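Local coordinates for protein putative cathepsin d (Ixodes ricinus, PDB 5N7N) that is the zymogen of a cathepsin D-like aspartic peptidase that, once activated, probably cleaves peptide bonds within proteins, at residues S11-L16 / L32-D37; G42-G47 / C115-A120; T59-L64 / D144-L149; D37-G42 / G251-T256. All coordinates share one frame; numbering follows the deposited sequence.

Overall arrangement
The four contacts show how chemistry follows position in an aspartic-peptidase fold. Contacts 2 and 3 are buried and join elements of one lobe: contact 2 pairs two strands, and contact 3 sets a strand with a glycine against the loop after the predicted catalytic Asp-58. They meet where Ile-44 and Ile-117 pack on Leu-147. Contacts 1 and 4 are only partly buried and share Asp-37, whose carboxylate is used in one and whose backbone and CB are used in the other. Strand 40-46 runs from contact 4 into contact 2. A salt bridge marks contact 1, paired peptides and an arginine-bound sulfate contact 2, close glycine packing contact 3, and van der Waals touches contact 4.

Contact 1. Residues S11-L16 / L32-D37; sequences SVRKQL and LVNLLD
Arg-13 and Asp-37 form the ionic centre of this contact. NH1 of Arg-13 reaches OD1 of Asp-37 at 2.9 Å along an almost straight N-H line (175°). The carboxylate oxygen lies at the guanidinium edge, in its plane, and is approached from the syn side, somewhat out of the carboxylate plane, with the two flat groups inclined by 30°. A bend at chi3 (-90°) turns the arginine head back toward the aspartate, while NH2 takes a second charge, Glu-25. Beside this bridge, the backbone N of Arg-13 donates to Leu-36 O over 2.8 Å, tying the first turn of the helix to the loop. Ser-11 is the N-cap of that helix: its OG accepts from Lys-14 N, and its CB rests 3.4 Å from Leu-36 O. In the loop, Asn-34 OD1 receives Leu-36 N at 3.0 Å, an Asx turn, and its ND2 is held by Tyr-28. Outward from these polar bonds, the CD2 branch of Leu-36 packs on Val-12 CG1 at 3.7 Å, with Leu-16 CD1 farther along. A capped helix pinned by an arginine-aspartate pair near the predicted catalytic positions is consistent with the propeptide of an aspartic-peptidase zymogen.

Contact 2. Residues G42-G47 / C115-A120; sequences GPISIG and CRIGSA. With SO4 (sulfate ion), chain G.
Two neighbouring antiparallel strands of an aspartic-peptidase lobe meet here, with Ser-45 facing Arg-116 as a hydrogen-bonded pair and Ile-46 facing Cys-115 as a non-hydrogen-bonded one. The strand directions differ by 153°, and just past the pairing the second strand reverses through a type II' turn from Ile-117 to Ala-120, the tight end of a two-residue beta hairpin. Arg-116 N reaches Ser-45 O at 2.7 Å, and Ser-45 N returns the bond to Arg-116 O at 3.1 Å.

The sheet has two different faces. On the apolar one, Ile-46 CD1 touches Cys-115 SG at 3.6 Å, and nearby Ile-44 lies alongside Ile-117, CG2 to CD1, pointing the same way; both Ile-44 and Ile-117 also pack on Leu-147. On the other face, Ser-45 OG sits over the root of the arginine, 3.3 Å from Arg-116 CB. Placing CG opposite the carbonyl carbon (chi1 -77°) sends the extended arginine chain past this hydroxyl to Gly-47.

There the guanidinium meets two partners, a carbonyl and a sulfate, along two of its edges. NH1 and NH2 both donate to Gly-47 O, NH1 at 2.6 Å within the carbonyl plane and NH2 from above it. The adjacent edge, NE with NH2, faces a sulfate ion, probably picked up during crystallisation; NH2 makes a weak bond to its O1, and both nitrogens close on its O2, with Arg-116 NE 2.7 Å from that oxygen.

Contact 3. Residues T59-L64 / D144-L149; sequences TGSANL and DGILGL
The loop 59-64 and strand 145-148 come together backbone to backbone: Ala-62 CA lies 3.8 Å from Gly-148 CA, and Leu-64 and Leu-147 then form an antiparallel, non-hydrogen-bonded pair. Gly-148 N donates to Asn-63 O at 2.8 Å, and a water bridges Ala-62 O and Gly-148 O, donating to both. Gly-148 CA lies 3.0 Å from Ser-61 O, the bare glycine backbone pressed closely against Ala-62. Leu-64 CA adds a CH···O contact of 3.3 Å to Ile-146 O.

Among side chains, Leu-64 CD1 reaches Leu-147 CB at 4.1 Å, its branch thrown across by a CG lying opposite the backbone N (chi1 171°). Ser-61 OG rests 3.7 Å from Ile-146 CG2 while its polar bond goes to OD2 of the predicted catalytic Asp-58. Thr-59 packs its CA and CG2 against Leu-149 CB, and its OG1 engages Thr-250 N and Ala-248 O, one half of the fireman's grip that joins the two Asp-Thr-Gly loops in this family. The Asp-Thr-Gly-Ser loop and the Ile-Leu-Gly strand belong to the psi-loop of pepsin-like peptidases, in which strand 145-148 runs between strands 51-58 and 64-67.

Contact 4. Residues D37-G42 / G251-T256; sequences DVVYYG and GTSLIT. Unlike the reference sequence in segment 37-42: Val-39 (reference Glu).
Asp-37 and Gly-251 bury the most surface here, followed by Ser-253, and each meets its neighbour through a different kind of atom. Asp-37 contributes its CB, 3.8 Å from Thr-252 OG1; its carboxylate is committed to Arg-13, which leaves the uncharged part of the residue to face the threonine. Gly-251 presents its carbonyl. Val-38 lies against it, with CG1 3.4 Å from Gly-251 O and the backbone giving a CH···O contact from CA to the same oxygen at 3.6 Å (140° at the hydrogen). Placing CG1 opposite its own carbonyl carbon (chi1 -62°) brings that methyl to the oxygen. Gly-251 N meanwhile binds OD1 of Asn-249, an altered residue at the second predicted catalytic position. Ser-253 turns OG to Val-39, whose CG2 methyl sits 3.4 Å away, though the hydroxyl's polar partner is Asp-338. Val-39 also packs on Ser-11. The Asp-37 carboxylate and the Ser-253 hydroxyl thus have their main partners outside this pair of segments, and methyls and CH groups do much of the touching. Such chemistry implies a contact that rests on fit of shape beside the second predicted catalytic loop, while bonds to Arg-13, Asp-338 and Asn-249 hold Asp-37, Ser-253 and Gly-251 in turn.

Contact 1. Residues S11-L16 / L32-D37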
loop_
_atom_site.group_PDB
_atom_site.type_symbol
_atom_site.label_atom_id
_atom_site.label_comp_id
_atom_site.label_asym_id
_atom_site.label_seq_id
_atom_site.Cartn_x
_atom_site.Cartn_y
_atom_site.Cartn_z
ATOM N N SER A 11 6.356 -9.946 -3.854
ATOM C CA SER A 11 6.888 -8.678 -4.343
ATOM C C SER A 11 8.195 -8.871 -5.105
ATOM O O SER A 11 8.891 -9.879 -4.920
ATOM C CB SER A 11 7.136 -7.732 -3.167
ATOM O OG SER A 11 8.268 -8.158 -2.438
ATOM N N VAL A 12 8.553 -7.894 -5.930
ATOM C CA VAL A 12 9.822 -7.969 -6.668
ATOM C C VAL A 12 10.997 -7.829 -5.699
ATOM O O VAL A 12 12.027 -8.472 -5.881
ATOM C CB VAL A 12 9.894 -6.937 -7.808
ATOM C CG1 VAL A 12 11.243 -6.995 -8.520
ATOM C CG2 VAL A 12 8.765 -7.183 -8.806
ATOM N N ARG A 13 10.838 -7.004 -4.665
ATOM C CA ARG A 13 11.856 -6.904 -3.607
ATOM C C ARG A 13 12.139 -8.272 -2.964
ATOM O O ARG A 13 13.280 -8.573 -2.638
ATOM C CB ARG A 13 11.429 -5.879 -2.539
ATOM C CG ARG A 13 12.244 -5.902 -1.248
ATOM C CD ARG A 13 12.252 -4.559 -0.533
ATOM N NE ARG A 13 13.387 -3.780 -1.008
ATOM C CZ ARG A 13 13.351 -2.633 -1.686
ATOM N NH1 ARG A 13 12.216 -1.997 -1.988
ATOM N NH2 ARG A 13 14.509 -2.097 -2.044
ATOM N N LYS A 14 11.096 -9.080 -2.786
ATOM C CA LYS A 14 11.239 -10.418 -2.212
ATOM C C LYS A 14 11.922 -11.379 -3.198
ATOM O O LYS A 14 12.906 -12.030 -2.848
ATOM C CB LYS A 14 9.878 -10.970 -1.754
ATOM C CG LYS A 14 10.000 -12.150 -0.794
ATOM C CD LYS A 14 8.676 -12.525 -0.127
ATOM C CE LYS A 14 8.849 -13.564 0.977
ATOM N NZ LYS A 14 9.615 -14.773 0.546
ATOM N N GLN A 15 11.422 -11.442 -4.430
ATOM C CA GLN A 15 12.094 -12.207 -5.505
ATOM C C GLN A 15 13.594 -11.885 -5.630
ATOM O O GLN A 15 14.406 -12.781 -5.864
ATOM C CB GLN A 15 11.412 -11.965 -6.849
ATOM C CG GLN A 15 10.081 -12.677 -6.993
ATOM C CD GLN A 15 9.323 -12.232 -8.229
ATOM O OE1 GLN A 15 9.187 -11.035 -8.490
ATOM N NE2 GLN A 15 8.824 -13.189 -8.997
ATOM N N LEU A 16 13.951 -10.614 -5.465
ATOM C CA LEU A 16 15.355 -10.207 -5.455
ATOM C C LEU A 16 16.117 -10.742 -4.242
ATOM O O LEU A 16 17.229 -11.250 -4.393
ATOM C CB LEU A 16 15.476 -8.679 -5.558
ATOM C CG LEU A 16 15.072 -8.144 -6.939
ATOM C CD1 LEU A 16 14.926 -6.632 -6.938
ATOM C CD2 LEU A 16 16.080 -8.567 -7.997
ATOM N N LEU A 32 6.866 7.532 -0.756
ATOM C CA LEU A 32 6.833 7.319 -2.199
ATOM C C LEU A 32 6.275 5.933 -2.500
ATOM O O LEU A 32 6.481 4.982 -1.742
ATOM C CB LEU A 32 8.247 7.368 -2.785
ATOM C CG LEU A 32 9.060 8.652 -2.715
ATOM C CD1 LEU A 32 10.395 8.402 -3.409
ATOM C CD2 LEU A 32 8.324 9.848 -3.328
ATOM N N VAL A 33 5.607 5.828 -3.639
ATOM C CA VAL A 33 5.243 4.537 -4.203
ATOM C C VAL A 33 6.546 3.860 -4.608
ATOM O O VAL A 33 7.461 4.521 -5.115
ATOM C CB VAL A 33 4.351 4.687 -5.444
ATOM C CG1 VAL A 33 3.936 3.327 -5.989
ATOM C CG2 VAL A 33 3.117 5.501 -5.114
ATOM N N ASN A 34 6.637 2.561 -4.357
ATOM C CA ASN A 34 7.767 1.769 -4.820
ATOM C C ASN A 34 7.244 0.454 -5.395
ATOM O O ASN A 34 6.697 -0.378 -4.678
ATOM C CB ASN A 34 8.761 1.535 -3.687
ATOM C CG ASN A 34 10.123 1.075 -4.190
ATOM O OD1 ASN A 34 10.214 0.201 -5.056
ATOM N ND2 ASN A 34 11.187 1.637 -3.637
ATOM N N LEU A 35 7.430 0.278 -6.697
ATOM C CA LEU A 35 6.915 -0.881 -7.425
ATOM C C LEU A 35 7.609 -2.183 -7.034
ATOM O O LEU A 35 7.064 -3.248 -7.262
ATOM C CB LEU A 35 7.036 -0.652 -8.941
ATOM C CG LEU A 35 6.360 0.605 -9.499
ATOM C CD1 LEU A 35 6.513 0.695 -11.013
ATOM C CD2 LEU A 35 4.898 0.648 -9.128
ATOM N N LEU A 36 8.795 -2.102 -6.435
ATOM C CA LEU A 36 9.435 -3.288 -5.879
ATOM C C LEU A 36 8.703 -3.866 -4.666
ATOM O O LEU A 36 8.894 -5.046 -4.362
ATOM C CB LEU A 36 10.888 -2.987 -5.476
ATOM C CG LEU A 36 11.808 -2.436 -6.572
ATOM C CD1 LEU A 36 13.190 -2.134 -6.025
ATOM C CD2 LEU A 36 11.898 -3.419 -7.727
ATOM N N ASP A 37 7.873 -3.052 -3.998
ATOM C CA ASP A 37 7.255 -3.379 -2.692
ATOM C C ASP A 37 5.768 -3.693 -2.749
ATOM O O ASP A 37 5.189 -4.144 -1.761
ATOM C CB ASP A 37 7.453 -2.208 -1.718
ATOM C CG ASP A 37 8.910 -1.953 -1.405
ATOM O OD1 ASP A 37 9.636 -2.935 -1.168
ATOM O OD2 ASP A 37 9.356 -0.781 -1.383
#

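Contact 2. Residues G42-G47 / C115-A120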
loop_
_atom_site.group_PDB
_atom_site.type_symbol
_atom_site.label_atom_id
_atom_site.label_comp_id
_atom_site.label_asym_id
_atom_site.label_seq_id
_atom_site.Cartn_x
_atom_site.Cartn_y
_atom_site.Cartn_z
ATOM N N GLY A 42 -5.709 -5.694 -8.344
ATOM C CA GLY A 42 -7.101 -5.981 -8.654
ATOM C C GLY A 42 -7.418 -5.490 -10.052
ATOM O O GLY A 42 -6.692 -4.638 -10.592
ATOM N N PRO A 43 -8.487 -6.024 -10.658
ATOM C CA PRO A 43 -8.775 -5.661 -12.038
ATOM C C PRO A 43 -9.656 -4.412 -12.167
ATOM O O PRO A 43 -10.515 -4.149 -11.322
ATOM C CB PRO A 43 -9.512 -6.900 -12.571
ATOM C CG PRO A 43 -10.221 -7.449 -11.359
ATOM C CD PRO A 43 -9.504 -6.946 -10.123
ATOM N N ILE A 44 -9.393 -3.651 -13.220
ATOM C CA ILE A 44 -10.229 -2.538 -13.662
ATOM C C ILE A 44 -10.304 -2.666 -15.168
ATOM O O ILE A 44 -9.602 -3.478 -15.752
ATOM C CB ILE A 44 -9.594 -1.157 -13.358
ATOM C CG1 ILE A 44 -8.190 -1.034 -13.995
ATOM C CG2 ILE A 44 -9.509 -0.938 -11.863
ATOM C CD1 ILE A 44 -7.693 0.388 -14.154
ATOM N N SER A 45 -11.106 -1.828 -15.794
ATOM C CA SER A 45 -11.037 -1.701 -17.229
ATOM C C SER A 45 -11.292 -0.260 -17.636
ATOM O O SER A 45 -11.978 0.471 -16.929
ATOM C CB SER A 45 -11.998 -2.688 -17.915
ATOM O OG SER A 45 -13.328 -2.219 -17.846
ATOM N N ILE A 46 -10.712 0.130 -18.768
ATOM C CA ILE A 46 -10.772 1.497 -19.279
ATOM C C ILE A 46 -11.316 1.466 -20.709
ATOM O O ILE A 46 -10.964 0.593 -21.497
ATOM C CB ILE A 46 -9.377 2.159 -19.279
ATOM C CG1 ILE A 46 -8.705 2.128 -17.883
ATOM C CG2 ILE A 46 -9.436 3.582 -19.807
ATOM C CD1 ILE A 46 -9.313 3.013 -16.809
ATOM N N GLY A 47 -12.197 2.398 -21.035
ATOM C CA GLY A 47 -12.599 2.595 -22.407
ATOM C C GLY A 47 -13.768 1.777 -22.887
ATOM O O GLY A 47 -14.342 0.998 -22.143
ATOM N N CYS A 115 -13.774 4.659 -16.719
ATOM C CA CYS A 115 -13.020 3.712 -15.879
ATOM C C CYS A 115 -14.001 2.813 -15.149
ATOM O O CYS A 115 -14.899 3.300 -14.462
ATOM C CB CYS A 115 -12.145 4.451 -14.865
ATOM S SG CYS A 115 -11.196 3.393 -13.737
ATOM N N ARG A 116 -13.835 1.505 -15.321
ATOM C CA ARG A 116 -14.766 0.532 -14.777
ATOM C C ARG A 116 -14.173 -0.225 -13.598
ATOM O O ARG A 116 -13.083 -0.803 -13.677
ATOM C CB ARG A 116 -15.248 -0.433 -15.860
ATOM C CG ARG A 116 -16.298 0.182 -16.775
ATOM C CD ARG A 116 -16.868 -0.849 -17.744
ATOM N NE ARG A 116 -17.340 -0.243 -18.994
ATOM C CZ ARG A 116 -16.553 0.256 -19.955
ATOM N NH1 ARG A 116 -15.217 0.257 -19.835
ATOM N NH2 ARG A 116 -17.107 0.771 -21.046
ATOM N N ILE A 117 -14.916 -0.191 -12.497
ATOM C CA ILE A 117 -14.482 -0.749 -11.227
ATOM C C ILE A 117 -15.610 -1.682 -10.784
ATOM O O ILE A 117 -16.588 -1.254 -10.155
ATOM C CB ILE A 117 -14.166 0.371 -10.200
ATOM C CG1 ILE A 117 -13.287 1.467 -10.866
ATOM C CG2 ILE A 117 -13.569 -0.223 -8.928
ATOM C CD1 ILE A 117 -11.932 1.720 -10.257
ATOM N N GLY A 118 -15.473 -2.948 -11.175
ATOM C CA GLY A 118 -16.539 -3.932 -11.052
ATOM C C GLY A 118 -17.770 -3.437 -11.786
ATOM O O GLY A 118 -17.690 -3.012 -12.941
ATOM N N SER A 119 -18.896 -3.415 -11.086
ATOM C CA SER A 119 -20.150 -2.968 -11.674
ATOM C C SER A 119 -20.280 -1.436 -11.768
ATOM O O SER A 119 -21.264 -0.948 -12.326
ATOM C CB SER A 119 -21.330 -3.574 -10.899
ATOM O OG SER A 119 -21.179 -3.373 -9.506
ATOM N N ALA A 120 -19.317 -0.676 -11.239
ATOM C CA ALA A 120 -19.386 0.792 -11.303
ATOM C C ALA A 120 -18.724 1.355 -12.569
ATOM O O ALA A 120 -17.744 0.810 -13.075
ATOM C CB ALA A 120 -18.782 1.414 -10.056
HETATM S S SO4 G . -20.801 0.647 -20.992
HETATM O O1 SO4 G . -20.226 1.740 -21.816
HETATM O O2 SO4 G . -19.826 0.238 -19.950
HETATM O O3 SO4 G . -22.039 1.101 -20.308
HETATM O O4 SO4 G . -21.106 -0.488 -21.897
#

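Contact 3. Residues T59-L64 / D144-L149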
loop_
_atom_site.group_PDB
_atom_site.type_symbol
_atom_site.label_atom_id
_atom_site.label_comp_id
_atom_site.label_asym_id
_atom_site.label_seq_id
_atom_site.Cartn_x
_atom_site.Cartn_y
_atom_site.Cartn_z
ATOM N N THR A 59 -3.563 3.149 -1.181
ATOM C CA THR A 59 -3.952 4.247 -0.308
ATOM C C THR A 59 -2.795 5.230 -0.093
ATOM O O THR A 59 -3.017 6.326 0.421
ATOM C CB THR A 59 -4.486 3.725 1.048
ATOM O OG1 THR A 59 -3.509 2.888 1.674
ATOM C CG2 THR A 59 -5.766 2.916 0.842
ATOM N N GLY A 60 -1.570 4.832 -0.479
ATOM C CA GLY A 60 -0.389 5.694 -0.445
ATOM C C GLY A 60 -0.193 6.682 -1.594
ATOM O O GLY A 60 0.760 7.469 -1.562
ATOM N N SER A 61 -1.052 6.639 -2.611
ATOM C CA SER A 61 -0.974 7.578 -3.732
ATOM C C SER A 61 -2.367 7.922 -4.243
ATOM O O SER A 61 -3.343 7.320 -3.823
ATOM C CB SER A 61 -0.121 6.987 -4.842
ATOM O OG SER A 61 -0.687 5.779 -5.325
ATOM N N ALA A 62 -2.456 8.913 -5.120
ATOM C CA ALA A 62 -3.749 9.375 -5.628
ATOM C C ALA A 62 -3.930 9.332 -7.148
ATOM O O ALA A 62 -4.979 9.730 -7.654
ATOM C CB ALA A 62 -3.995 10.786 -5.118
ATOM N N ASN A 63 -2.933 8.845 -7.875
ATOM C CA ASN A 63 -2.968 8.848 -9.336
ATOM C C ASN A 63 -3.428 7.521 -9.910
ATOM O O ASN A 63 -3.121 6.460 -9.364
ATOM C CB ASN A 63 -1.576 9.147 -9.880
ATOM C CG ASN A 63 -1.063 10.480 -9.420
ATOM O OD1 ASN A 63 -1.743 11.497 -9.603
ATOM N ND2 ASN A 63 0.135 10.502 -8.822
ATOM N N LEU A 64 -4.164 7.599 -11.016
ATOM C CA LEU A 64 -4.430 6.448 -11.878
ATOM C C LEU A 64 -3.497 6.535 -13.101
ATOM O O LEU A 64 -3.558 7.522 -13.847
ATOM C CB LEU A 64 -5.892 6.462 -12.337
ATOM C CG LEU A 64 -6.330 5.455 -13.409
ATOM C CD1 LEU A 64 -6.199 4.024 -12.926
ATOM C CD2 LEU A 64 -7.755 5.714 -13.840
ATOM N N ASP A 144 -0.183 -3.915 -14.050
ATOM C CA ASP A 144 0.090 -3.011 -15.151
ATOM C C ASP A 144 0.415 -1.601 -14.665
ATOM O O ASP A 144 1.421 -1.014 -15.057
ATOM C CB ASP A 144 -1.132 -3.003 -16.069
ATOM C CG ASP A 144 -1.426 -4.382 -16.633
ATOM O OD1 ASP A 144 -0.467 -5.053 -17.073
ATOM O OD2 ASP A 144 -2.593 -4.812 -16.611
ATOM N N GLY A 145 -0.433 -1.062 -13.805
ATOM C CA GLY A 145 -0.243 0.285 -13.266
ATOM C C GLY A 145 -0.745 0.412 -11.846
ATOM O O GLY A 145 -0.854 -0.582 -11.144
ATOM N N ILE A 146 -1.026 1.648 -11.428
ATOM C CA ILE A 146 -1.536 1.942 -10.096
ATOM C C ILE A 146 -2.814 2.742 -10.198
ATOM O O ILE A 146 -2.966 3.555 -11.103
ATOM C CB ILE A 146 -0.515 2.727 -9.241
ATOM C CG1 ILE A 146 0.666 1.832 -8.883
ATOM C CG2 ILE A 146 -1.129 3.236 -7.934
ATOM C CD1 ILE A 146 1.796 1.971 -9.850
ATOM N N LEU A 147 -3.723 2.467 -9.252
ATOM C CA LEU A 147 -4.899 3.266 -8.980
ATOM C C LEU A 147 -4.797 3.772 -7.530
ATOM O O LEU A 147 -4.916 2.992 -6.573
ATOM C CB LEU A 147 -6.161 2.423 -9.180
ATOM C CG LEU A 147 -7.535 3.122 -9.119
ATOM C CD1 LEU A 147 -8.600 2.311 -9.851
ATOM C CD2 LEU A 147 -7.988 3.378 -7.687
ATOM N N GLY A 148 -4.574 5.073 -7.382
ATOM C CA GLY A 148 -4.380 5.702 -6.084
ATOM C C GLY A 148 -5.700 6.020 -5.384
ATOM O O GLY A 148 -6.660 6.489 -6.015
ATOM N N LEU A 149 -5.745 5.760 -4.080
ATOM C CA LEU A 149 -6.956 5.977 -3.280
ATOM C C LEU A 149 -6.754 7.031 -2.195
ATOM O O LEU A 149 -7.586 7.174 -1.287
ATOM C CB LEU A 149 -7.426 4.654 -2.670
ATOM C CG LEU A 149 -7.853 3.583 -3.678
ATOM C CD1 LEU A 149 -7.763 2.188 -3.087
ATOM C CD2 LEU A 149 -9.257 3.859 -4.198
HETATM O O HOH W 1 -6.858 7.467 -8.547
#

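Contact 4. Residues D37-G42 / G251-T256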
loop_
_atom_site.group_PDB
_atom_site.type_symbol
_atom_site.label_atom_id
_atom_site.label_comp_id
_atom_site.label_asym_id
_atom_site.label_seq_id
_atom_site.Cartn_x
_atom_site.Cartn_y
_atom_site.Cartn_z
ATOM N N ASP A 37 7.873 -3.052 -3.998
ATOM C CA ASP A 37 7.255 -3.379 -2.692
ATOM C C ASP A 37 5.768 -3.693 -2.749
ATOM O O ASP A 37 5.189 -4.144 -1.761
ATOM C CB ASP A 37 7.453 -2.208 -1.718
ATOM C CG ASP A 37 8.910 -1.953 -1.405
ATOM O OD1 ASP A 37 9.636 -2.935 -1.168
ATOM O OD2 ASP A 37 9.356 -0.781 -1.383
ATOM N N VAL A 38 5.147 -3.434 -3.891
ATOM C CA VAL A 38 3.708 -3.626 -4.043
ATOM C C VAL A 38 3.382 -5.116 -4.079
ATOM O O VAL A 38 4.133 -5.911 -4.654
ATOM C CB VAL A 38 3.154 -2.913 -5.294
ATOM C CG1 VAL A 38 3.361 -1.407 -5.174
ATOM C CG2 VAL A 38 3.784 -3.464 -6.580
ATOM N N VAL A 39 2.279 -5.485 -3.434
ATOM C CA VAL A 39 1.949 -6.886 -3.190
ATOM C C VAL A 39 0.508 -7.295 -3.542
ATOM O O VAL A 39 0.263 -8.487 -3.712
ATOM C CB VAL A 39 2.346 -7.258 -1.735
ATOM C CG1 VAL A 39 1.685 -8.541 -1.233
ATOM C CG2 VAL A 39 3.861 -7.419 -1.633
ATOM N N TYR A 40 -0.420 -6.342 -3.699
ATOM C CA TYR A 40 -1.824 -6.646 -3.997
ATOM C C TYR A 40 -2.310 -5.917 -5.247
ATOM O O TYR A 40 -2.159 -4.703 -5.334
ATOM C CB TYR A 40 -2.718 -6.249 -2.808
ATOM C CG TYR A 40 -2.489 -7.083 -1.552
ATOM C CD1 TYR A 40 -3.212 -8.264 -1.327
ATOM C CD2 TYR A 40 -1.550 -6.693 -0.586
ATOM C CE1 TYR A 40 -3.003 -9.028 -0.187
ATOM C CE2 TYR A 40 -1.333 -7.456 0.559
ATOM C CZ TYR A 40 -2.060 -8.620 0.754
ATOM O OH TYR A 40 -1.845 -9.376 1.881
ATOM N N TYR A 41 -2.933 -6.641 -6.185
ATOM C CA TYR A 41 -3.557 -6.015 -7.351
ATOM C C TYR A 41 -4.992 -6.443 -7.524
ATOM O O TYR A 41 -5.425 -7.437 -6.972
ATOM C CB TYR A 41 -2.774 -6.303 -8.651
ATOM C CG TYR A 41 -2.826 -7.729 -9.134
ATOM C CD1 TYR A 41 -3.894 -8.182 -9.896
ATOM C CD2 TYR A 41 -1.815 -8.623 -8.838
ATOM C CE1 TYR A 41 -3.969 -9.491 -10.349
ATOM C CE2 TYR A 41 -1.872 -9.946 -9.282
ATOM C CZ TYR A 41 -2.961 -10.368 -10.046
ATOM O OH TYR A 41 -3.076 -11.653 -10.509
ATOM N N GLY A 42 -5.709 -5.694 -8.344
ATOM C CA GLY A 42 -7.101 -5.981 -8.654
ATOM C C GLY A 42 -7.418 -5.490 -10.052
ATOM O O GLY A 42 -6.692 -4.638 -10.592
ATOM N N GLY A 251 -0.040 -0.064 -0.403
ATOM C CA GLY A 251 0.921 -0.251 -1.470
ATOM C C GLY A 251 2.240 -0.813 -1.017
ATOM O O GLY A 251 3.182 -0.868 -1.812
ATOM N N THR A 252 2.333 -1.220 0.247
ATOM C CA THR A 252 3.594 -1.722 0.805
ATOM C C THR A 252 3.321 -2.833 1.839
ATOM O O THR A 252 2.171 -3.052 2.235
ATOM C CB THR A 252 4.452 -0.546 1.370
ATOM O OG1 THR A 252 5.832 -0.928 1.470
ATOM C CG2 THR A 252 3.958 -0.056 2.735
ATOM N N SER A 253 4.374 -3.542 2.242
ATOM C CA SER A 253 4.266 -4.617 3.224
ATOM C C SER A 253 4.781 -4.209 4.591
ATOM O O SER A 253 4.010 -4.163 5.550
ATOM C CB SER A 253 4.998 -5.866 2.749
ATOM O OG SER A 253 4.331 -6.388 1.619
ATOM N N LEU A 254 6.070 -3.890 4.670
ATOM C CA LEU A 254 6.726 -3.664 5.958
ATOM C C LEU A 254 6.139 -2.453 6.689
ATOM O O LEU A 254 5.415 -1.631 6.110
ATOM C CB LEU A 254 8.256 -3.516 5.838
ATOM C CG LEU A 254 9.157 -4.573 5.140
ATOM C CD1 LEU A 254 10.425 -4.883 5.945
ATOM C CD2 LEU A 254 8.459 -5.886 4.809
ATOM N N ILE A 255 6.396 -2.398 7.989
ATOM C CA ILE A 255 6.135 -1.204 8.752
ATOM C C ILE A 255 7.442 -0.448 8.779
ATOM O O ILE A 255 8.517 -0.986 9.025
ATOM C CB ILE A 255 5.579 -1.500 10.154
ATOM C CG1 ILE A 255 4.115 -1.932 10.042
ATOM C CG2 ILE A 255 5.654 -0.272 11.063
ATOM C CD1 ILE A 255 3.642 -2.712 11.252
ATOM N N THR A 256 7.319 0.830 8.522
ATOM C CA THR A 256 8.448 1.682 8.331
ATOM C C THR A 256 8.291 2.813 9.344
ATOM O O THR A 256 7.183 3.268 9.558
ATOM C CB THR A 256 8.439 2.111 6.845
ATOM O OG1 THR A 256 9.322 1.250 6.108
ATOM C CG2 THR A 256 8.858 3.476 6.685
#